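Local coordinates for protein archaemetzincin (Archaeoglobus fulgidus, PDB 3ZVS) that is a probable zinc metalloprotease of unknown natural substrate, carrying one catalytic zinc ion and a second that seems to be structural, at residues Met1-Pro7 with Ala28-Pro34; Val17-Ser21 with Arg108-Val112. Where two conformers were deposited one is given. Residue numbers count along the deposited sequence, not the author numbering.

Contact 1 of 2, residues Met1-Pro7 with Ala28-Pro34; sequences MKIYIQP and AEVFVLP
Strand 2-7 runs parallel to strand 29-32, axes 4.7 Å apart at 21°, with L33, F31 and I5 losing most surface to the contact. K2 sits by E29, I3 by V30, Y4 by F31, I5 by V32. The ladder starts with E29 N to M1 O (3.1 Å) and I3 N to E29 O (2.9 Å); F31 N donates to I3 O and I5 N to F31 O (both 2.8 Å), and L33 N closes it on I5 O (2.9 Å). The F31 ring (chi1 m) lies beside that of Y4, also m, planes 13° apart but slid, barely overlapping, centroids at 4.8 Å. On this face K2 NZ and E29 OE1 form a salt bridge (3.5 Å). On the other, I5 (m, t) puts CD1 3.6 Å from V30 CG1. L33, also m, t, brings CD1 to Y4 CB (3.9 Å); Q6 NE2 donates to P34 O (2.9 Å). Helix 12-26 links the strands as a beta-alpha-beta unit, packing on the I3, I5, V30, V32 face; strand 65-69 extends the sheet beyond 2-7, leaving 29-32 outermost.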
loop_
_atom_site.group_PDB
_atom_site.type_symbol
_atom_site.label_atom_id
_atom_site.label_comp_id
_atom_site.label_asym_id
_atom_site.label_seq_id
_atom_site.Cartn_x
_atom_site.Cartn_y
_atom_site.Cartn_z
ATOM N N MET A 1 -8.064 -13.569 9.224
ATOM C CA MET A 1 -7.164 -12.401 9.016
ATOM C C MET A 1 -7.956 -11.111 9.192
ATOM O O MET A 1 -9.093 -10.991 8.746
ATOM C CB MET A 1 -6.555 -12.463 7.613
ATOM C CG MET A 1 -5.614 -11.327 7.272
ATOM S SD MET A 1 -5.197 -11.252 5.512
ATOM C CE MET A 1 -4.521 -12.884 5.224
ATOM N N LYS A 2 -7.310 -10.138 9.831
ATOM C CA LYS A 2 -7.880 -8.796 9.996
ATOM C C LYS A 2 -6.945 -7.799 9.334
ATOM O O LYS A 2 -5.728 -7.951 9.423
ATOM C CB LYS A 2 -8.030 -8.434 11.480
ATOM C CG LYS A 2 -8.796 -9.493 12.257
ATOM C CD LYS A 2 -9.542 -8.939 13.457
ATOM C CE LYS A 2 -9.973 -10.044 14.424
ATOM N NZ LYS A 2 -10.581 -11.222 13.723
ATOM N N ILE A 3 -7.513 -6.821 8.641
ATOM C CA ILE A 3 -6.722 -5.753 8.030
ATOM C C ILE A 3 -7.272 -4.448 8.583
ATOM O O ILE A 3 -8.472 -4.193 8.478
ATOM C CB ILE A 3 -6.868 -5.733 6.494
ATOM C CG1 ILE A 3 -6.398 -7.070 5.905
ATOM C CG2 ILE A 3 -6.117 -4.536 5.897
ATOM C CD1 ILE A 3 -6.728 -7.275 4.448
ATOM N N TYR A 4 -6.377 -3.651 9.162
ATOM C CA TYR A 4 -6.704 -2.337 9.708
ATOM C C TYR A 4 -6.148 -1.313 8.751
ATOM O O TYR A 4 -4.940 -1.259 8.533
ATOM C CB TYR A 4 -6.062 -2.165 11.087
ATOM C CG TYR A 4 -6.591 -3.170 12.080
ATOM C CD1 TYR A 4 -6.040 -4.433 12.171
ATOM C CD2 TYR A 4 -7.661 -2.860 12.908
ATOM C CE1 TYR A 4 -6.522 -5.353 13.063
ATOM C CE2 TYR A 4 -8.160 -3.787 13.807
ATOM C CZ TYR A 4 -7.577 -5.022 13.883
ATOM O OH TYR A 4 -8.075 -5.951 14.779
ATOM N N ILE A 5 -7.013 -0.505 8.161
ATOM C CA ILE A 5 -6.588 0.594 7.313
ATOM C C ILE A 5 -6.460 1.845 8.158
ATOM O O ILE A 5 -7.401 2.267 8.809
ATOM C CB ILE A 5 -7.591 0.851 6.171
ATOM C CG1 ILE A 5 -7.791 -0.400 5.317
ATOM C CG2 ILE A 5 -7.167 2.005 5.292
ATOM C CD1 ILE A 5 -9.038 -0.352 4.460
ATOM N N GLN A 6 -5.273 2.427 8.140
ATOM C CA GLN A 6 -4.989 3.656 8.858
ATOM C C GLN A 6 -4.855 4.809 7.848
ATOM O O GLN A 6 -3.813 4.970 7.192
ATOM C CB GLN A 6 -3.677 3.544 9.665
ATOM C CG GLN A 6 -3.260 4.859 10.326
ATOM C CD GLN A 6 -4.302 5.338 11.306
ATOM O OE1 GLN A 6 -4.547 4.696 12.335
ATOM N NE2 GLN A 6 -4.944 6.429 10.994
ATOM N N PRO A 7 -5.890 5.643 7.716
ATOM C CA PRO A 7 -5.781 6.793 6.821
ATOM C C PRO A 7 -4.785 7.804 7.387
ATOM O O PRO A 7 -4.879 8.171 8.576
ATOM C CB PRO A 7 -7.233 7.359 6.773
ATOM C CG PRO A 7 -8.086 6.288 7.386
ATOM C CD PRO A 7 -7.197 5.615 8.396
ATOM N N ALA A 28 -10.863 -11.347 4.409
ATOM C CA ALA A 28 -10.475 -10.739 5.672
ATOM C C ALA A 28 -11.569 -9.823 6.204
ATOM O O ALA A 28 -12.410 -9.343 5.450
ATOM C CB ALA A 28 -9.177 -9.951 5.494
ATOM N N GLU A 29 -11.533 -9.608 7.512
ATOM C CA GLU A 29 -12.345 -8.579 8.144
ATOM C C GLU A 29 -11.504 -7.312 8.080
ATOM O O GLU A 29 -10.348 -7.314 8.520
ATOM C CB GLU A 29 -12.625 -8.945 9.586
ATOM C CG GLU A 29 -13.577 -8.001 10.272
ATOM C CD GLU A 29 -13.860 -8.409 11.707
ATOM O OE1 GLU A 29 -13.135 -9.280 12.242
ATOM O OE2 GLU A 29 -14.803 -7.843 12.299
ATOM N N VAL A 30 -12.080 -6.263 7.513
ATOM C CA VAL A 30 -11.369 -4.994 7.348
ATOM C C VAL A 30 -11.964 -3.929 8.263
ATOM O O VAL A 30 -13.180 -3.796 8.395
ATOM C CB VAL A 30 -11.441 -4.564 5.883
ATOM C CG1 VAL A 30 -10.751 -3.259 5.683
ATOM C CG2 VAL A 30 -10.799 -5.663 4.981
ATOM N N PHE A 31 -11.071 -3.170 8.884
ATOM C CA PHE A 31 -11.417 -2.143 9.845
ATOM C C PHE A 31 -10.843 -0.863 9.295
ATOM O O PHE A 31 -9.724 -0.851 8.804
ATOM C CB PHE A 31 -10.799 -2.434 11.208
ATOM C CG PHE A 31 -11.288 -3.709 11.833
ATOM C CD1 PHE A 31 -10.683 -4.916 11.532
ATOM C CD2 PHE A 31 -12.363 -3.695 12.692
ATOM C CE1 PHE A 31 -11.142 -6.088 12.097
ATOM C CE2 PHE A 31 -12.832 -4.864 13.257
ATOM C CZ PHE A 31 -12.219 -6.060 12.957
ATOM N N VAL A 32 -11.587 0.227 9.390
ATOM C CA VAL A 32 -11.061 1.532 9.023
ATOM C C VAL A 32 -10.880 2.329 10.314
ATOM O O VAL A 32 -11.841 2.630 11.030
ATOM C CB VAL A 32 -11.995 2.268 8.056
ATOM C CG1 VAL A 32 -11.474 3.681 7.782
ATOM C CG2 VAL A 32 -12.161 1.495 6.746
ATOM N N LEU A 33 -9.624 2.628 10.610
ATOM C CA LEU A 33 -9.230 3.385 11.797
ATOM C C LEU A 33 -9.473 4.888 11.610
ATOM O O LEU A 33 -9.657 5.377 10.502
ATOM C CB LEU A 33 -7.781 3.128 12.131
ATOM C CG LEU A 33 -7.445 1.663 12.393
ATOM C CD1 LEU A 33 -5.967 1.453 12.564
ATOM C CD2 LEU A 33 -8.199 1.138 13.616
ATOM N N PRO A 34 -9.549 5.613 12.722
ATOM C CA PRO A 34 -9.741 7.054 12.621
ATOM C C PRO A 34 -8.637 7.728 11.805
ATOM O O PRO A 34 -7.483 7.431 12.002
ATOM C CB PRO A 34 -9.635 7.497 14.075
ATOM C CG PRO A 34 -10.080 6.274 14.879
ATOM C CD PRO A 34 -9.483 5.142 14.117
#

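Contact 2 of 2, residues Val17-Ser21 with Arg108-Val112; sequences VLANS and RERVV
Segments 17-21 of helix 12-26 and 108-112 of helix 104-122 cross at -67°, axes 10.4 Å apart; the nearest CA pair is L18 with V112, at 6.5 Å. The apolar part is two pairs of branched side chains: V17 CG1 (chi1 t) against V112 CG2 at 3.6 Å, and L18 CD2 (chi1 m, chi2 t) against V111 CG1 at 4.0 Å. R108, with chi1 to chi3 all t, stretches past V17, whose CG1 touches R108 CG at 3.8 Å and lies over one face of the guanidinium. In this metzincin helix 104-122 carries the HExxH zinc-binding motif on its later turns, so the crossing joins the N-terminal beta-alpha-beta unit to the active-site helix. Among the polar links, S21 OG (chi1 m) donates to V17 O within its own helix, 2.9 Å, and accepts a weak hydrogen bond from R108 NH2 at 3.2 Å. A water bridges R108 NH2 (2.9 Å) and N20 ND2 (3.2 Å). R110, out of reach of 17-21, salt-bridges D144.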
loop_
_atom_site.group_PDB
_atom_site.type_symbol
_atom_site.label_atom_id
_atom_site.label_comp_id
_atom_site.label_asym_id
_atom_site.label_seq_id
_atom_site.Cartn_x
_atom_site.Cartn_y
_atom_site.Cartn_z
ATOM N N VAL A 17 -12.655 2.830 -1.052
ATOM C CA VAL A 17 -12.291 1.875 -2.106
ATOM C C VAL A 17 -11.644 0.650 -1.517
ATOM O O VAL A 17 -11.996 -0.503 -1.863
ATOM C CB VAL A 17 -11.315 2.508 -3.127
ATOM C CG1 VAL A 17 -10.647 1.441 -4.020
ATOM C CG2 VAL A 17 -12.029 3.585 -3.948
ATOM N N LEU A 18 -10.678 0.859 -0.629
ATOM C CA LEU A 18 -9.994 -0.263 -0.042
ATOM C C LEU A 18 -10.884 -1.039 0.894
ATOM O O LEU A 18 -10.859 -2.275 0.895
ATOM C CB LEU A 18 -8.720 0.230 0.679
ATOM C CG LEU A 18 -7.706 0.776 -0.307
ATOM C CD1 LEU A 18 -6.478 1.288 0.473
ATOM C CD2 LEU A 18 -7.269 -0.254 -1.323
ATOM N N ALA A 19 -11.702 -0.347 1.702
ATOM C CA ALA A 19 -12.631 -1.042 2.597
ATOM C C ALA A 19 -13.604 -1.952 1.809
ATOM O O ALA A 19 -13.983 -3.021 2.299
ATOM C CB ALA A 19 -13.399 -0.043 3.516
ATOM N N ASN A 20 -13.951 -1.533 0.597
ATOM C CA ASN A 20 -14.902 -2.241 -0.249
ATOM C C ASN A 20 -14.277 -3.366 -1.077
ATOM O O ASN A 20 -14.978 -4.290 -1.482
ATOM C CB ASN A 20 -15.566 -1.268 -1.222
ATOM C CG ASN A 20 -16.486 -0.287 -0.541
ATOM O OD1 ASN A 20 -16.951 -0.524 0.567
ATOM N ND2 ASN A 20 -16.748 0.833 -1.209
ATOM N N SER A 21 -12.978 -3.302 -1.338
ATOM C CA SER A 21 -12.303 -4.254 -2.230
ATOM C C SER A 21 -11.499 -5.316 -1.495
ATOM O O SER A 21 -11.471 -6.490 -1.906
ATOM C CB SER A 21 -11.364 -3.519 -3.176
ATOM O OG SER A 21 -12.040 -2.515 -3.886
ATOM N N ARG A 108 -8.534 4.097 -9.428
ATOM C CA ARG A 108 -9.054 3.137 -8.487
ATOM C C ARG A 108 -8.338 1.787 -8.625
ATOM O O ARG A 108 -7.969 1.158 -7.651
ATOM C CB ARG A 108 -10.557 2.963 -8.714
ATOM C CG ARG A 108 -11.198 2.125 -7.685
ATOM C CD ARG A 108 -12.602 1.705 -8.092
ATOM N NE ARG A 108 -13.305 1.166 -6.939
ATOM C CZ ARG A 108 -13.227 -0.097 -6.550
ATOM N NH1 ARG A 108 -12.499 -0.967 -7.246
ATOM N NH2 ARG A 108 -13.893 -0.482 -5.456
ATOM N N GLU A 109 -8.175 1.333 -9.860
ATOM C CA GLU A 109 -7.541 0.058 -10.110
ATOM C C GLU A 109 -6.096 0.058 -9.589
ATOM O O GLU A 109 -5.636 -0.908 -8.966
ATOM C CB GLU A 109 -7.569 -0.193 -11.610
ATOM C CG GLU A 109 -6.972 -1.495 -11.980
ATOM C CD GLU A 109 -6.987 -1.755 -13.475
ATOM O OE1 GLU A 109 -6.519 -0.902 -14.251
ATOM O OE2 GLU A 109 -7.409 -2.868 -13.852
ATOM N N ARG A 110 -5.388 1.156 -9.810
ATOM C CA ARG A 110 -4.016 1.276 -9.328
ATOM C C ARG A 110 -3.969 1.246 -7.801
ATOM O O ARG A 110 -3.095 0.613 -7.212
ATOM C CB ARG A 110 -3.423 2.592 -9.776
ATOM C CG ARG A 110 -3.126 2.652 -11.271
ATOM C CD ARG A 110 -2.716 4.033 -11.676
ATOM N NE ARG A 110 -2.271 4.077 -13.065
ATOM C CZ ARG A 110 -1.750 5.150 -13.645
ATOM N NH1 ARG A 110 -1.653 6.298 -12.995
ATOM N NH2 ARG A 110 -1.343 5.085 -14.899
ATOM N N VAL A 111 -4.889 1.952 -7.157
ATOM C CA VAL A 111 -4.916 1.964 -5.704
ATOM C C VAL A 111 -5.092 0.554 -5.139
ATOM O O VAL A 111 -4.397 0.143 -4.202
ATOM C CB VAL A 111 -6.017 2.904 -5.197
ATOM C CG1 VAL A 111 -6.225 2.728 -3.708
ATOM C CG2 VAL A 111 -5.677 4.335 -5.525
ATOM N N VAL A 112 -6.067 -0.194 -5.669
ATOM C CA VAL A 112 -6.297 -1.543 -5.185
ATOM C C VAL A 112 -5.054 -2.421 -5.438
ATOM O O VAL A 112 -4.600 -3.135 -4.517
ATOM C CB VAL A 112 -7.560 -2.172 -5.785
ATOM C CG1 VAL A 112 -7.716 -3.578 -5.282
ATOM C CG2 VAL A 112 -8.783 -1.326 -5.454
HETATM O O HOH W 1 -15.302 -3.541 -4.688
HETATM O O HOH W 2 -15.546 1.544 -4.118
#

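Overall arrangement
Helix 12-26 connects the two contacts. Contact 1 pairs the strands flanking it in sequence, while contact 2 sets it against helix 104-122. The two centres are 13 Å apart and the contacts touch directly: I5 CD1 packs on L18 CB and V32 CG2 on A19 CB, both at 3.8 Å. Sheet, helix 12-26 and active-site helix are thereby packed in succession. Neither contact supplies a zinc ligand, but both are near the catalytic site: the side chains of I3 and L18 are each about 9 Å from that of E118, the inferred proton acceptor, and V112 is about 9 Å from zinc-binding H117, side chain to side chain.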